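Local coordinates for 33 kDa chaperonin (Thermotoga maritima, PDB 1VQ0), which probably acts as a redox-regulated chaperone that keeps thermally unfolding and oxidatively damaged proteins from aggregating irreversibly, at residues I76-I82 against G118-V124. Residues are numbered along the deposited sequence; the frame is centred on the assembly and turned at random.
Sequences IEGNGPI and GAIGQGV
Carbonyl O of I120, at the end of helix 116-120, is gripped by G80 N at 2.9 Å, which sits above the carbonyl plane, and by a CA-H...O contact from G78. Here strand 71-78 runs on into the loop 79-82, which lies along the last turn of helix 116-120; the chain leaves that helix through G121 and Q122 to enter strand 123-130, the antiparallel neighbour of 71-78 in the large Hsp33 sheet. One residue back, A119 O accepts I82 N at 3.1 Å. G121 leaves the helix with positive phi, and glycines face each other at G78-G123 and G80-G121, where the backbones come close: CA of G80 lies 4.0 Å from CA of G121. N79 binds Q122 twice: its N donates to Q122 O (2.9 Å), while its OD1 takes Q122 N at 2.8 Å from 45° out of the amide plane. A chi1 of 70° sets CG of N79 between its backbone N and carbonyl carbon, which brings OD1 to Q122 N; the two side chains run alongside each other, amide planes 63° apart. E77 and V124 form the hydrogen-bonded pair, V124 N to E77 O being the straighter bond (2.9 Å). The E77 carboxylate is salt-bridged to R126, and Q122 OE1 is hydrogen-bonded to NZ of K134 of the second subunit. The side chains of A119 and I82 both pack on V51 of helix 46-62. The I76 and I120 side chains cross at about a right angle, CG2 of I76 meeting CG2 of I120 at 3.8 Å.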
# COMPACT_ATOMS: atom_id res chain seq x y z
N ILE A 76 -0.92 10.75 5.39
CA ILE A 76 0.35 10.84 6.07
C ILE A 76 0.17 10.54 7.59
O ILE A 76 -0.62 11.12 8.28
CB ILE A 76 0.97 12.18 5.85
CG1 ILE A 76 1.29 12.35 4.35
CG2 ILE A 76 2.24 12.32 6.68
CD1 ILE A 76 1.59 13.75 4.01
N GLU A 77 0.89 9.54 8.04
CA GLU A 77 0.79 9.14 9.43
C GLU A 77 2.20 9.10 10.07
O GLU A 77 3.14 8.55 9.51
CB GLU A 77 0.11 7.79 9.51
CG GLU A 77 -0.25 7.42 10.95
CD GLU A 77 -1.10 6.16 11.01
OE1 GLU A 77 -1.29 5.48 9.99
OE2 GLU A 77 -1.60 5.85 12.08
N GLY A 78 2.35 9.74 11.22
CA GLY A 78 3.67 9.80 11.89
C GLY A 78 3.60 9.99 13.36
O GLY A 78 2.51 10.02 13.91
N ASN A 79 4.78 9.99 14.01
CA ASN A 79 4.85 10.07 15.46
C ASN A 79 4.97 11.50 16.06
O ASN A 79 5.14 11.64 17.24
CB ASN A 79 5.96 9.15 16.01
CG ASN A 79 7.36 9.65 15.69
OD1 ASN A 79 7.54 10.68 15.05
ND2 ASN A 79 8.38 8.86 16.09
N GLY A 80 4.94 12.54 15.24
CA GLY A 80 4.85 13.88 15.74
C GLY A 80 3.48 14.16 16.34
O GLY A 80 2.59 13.33 16.22
N PRO A 81 3.33 15.33 16.97
CA PRO A 81 2.14 15.64 17.78
C PRO A 81 0.86 15.89 16.98
O PRO A 81 -0.22 15.85 17.57
CB PRO A 81 2.59 16.87 18.60
CG PRO A 81 3.63 17.57 17.76
CD PRO A 81 4.33 16.40 17.05
N ILE A 82 0.97 16.15 15.66
CA ILE A 82 -0.22 16.14 14.79
C ILE A 82 -0.81 14.74 14.46
O ILE A 82 -2.01 14.64 14.22
CB ILE A 82 -0.06 16.99 13.51
CG1 ILE A 82 -1.43 17.62 13.14
CG2 ILE A 82 0.54 16.18 12.37
CD1 ILE A 82 -1.39 18.76 12.03
N GLY A 118 8.28 18.69 11.98
CA GLY A 118 8.19 18.38 13.41
C GLY A 118 6.77 17.96 13.77
O GLY A 118 6.55 17.05 14.55
N ALA A 119 5.77 18.62 13.19
CA ALA A 119 4.39 18.25 13.54
C ALA A 119 4.12 16.80 13.14
O ALA A 119 3.44 16.07 13.83
CB ALA A 119 3.41 19.15 12.85
N ILE A 120 4.64 16.38 11.97
CA ILE A 120 4.39 15.02 11.46
C ILE A 120 5.30 13.97 12.09
O ILE A 120 4.88 12.84 12.39
CB ILE A 120 4.51 15.03 9.92
CG1 ILE A 120 3.35 15.83 9.32
CG2 ILE A 120 4.63 13.57 9.35
CD1 ILE A 120 3.53 16.15 7.85
N GLY A 121 6.55 14.33 12.27
CA GLY A 121 7.52 13.39 12.81
C GLY A 121 7.87 12.28 11.83
O GLY A 121 7.72 12.43 10.61
N GLN A 122 8.32 11.18 12.39
CA GLN A 122 8.76 9.99 11.69
C GLN A 122 7.54 9.21 11.29
O GLN A 122 6.68 8.94 12.13
CB GLN A 122 9.56 9.06 12.63
CG GLN A 122 10.88 9.57 13.13
CD GLN A 122 11.63 10.25 12.05
OE1 GLN A 122 12.12 9.59 11.13
NE2 GLN A 122 11.67 11.58 12.11
N GLY A 123 7.49 8.81 10.04
CA GLY A 123 6.35 8.08 9.56
C GLY A 123 6.31 7.84 8.06
O GLY A 123 7.34 7.74 7.41
N VAL A 124 5.09 7.70 7.55
CA VAL A 124 4.86 7.16 6.21
C VAL A 124 3.82 8.01 5.44
O VAL A 124 3.02 8.74 6.02
CB VAL A 124 4.34 5.64 6.26
CG1 VAL A 124 5.23 4.82 7.02
CG2 VAL A 124 2.93 5.51 6.83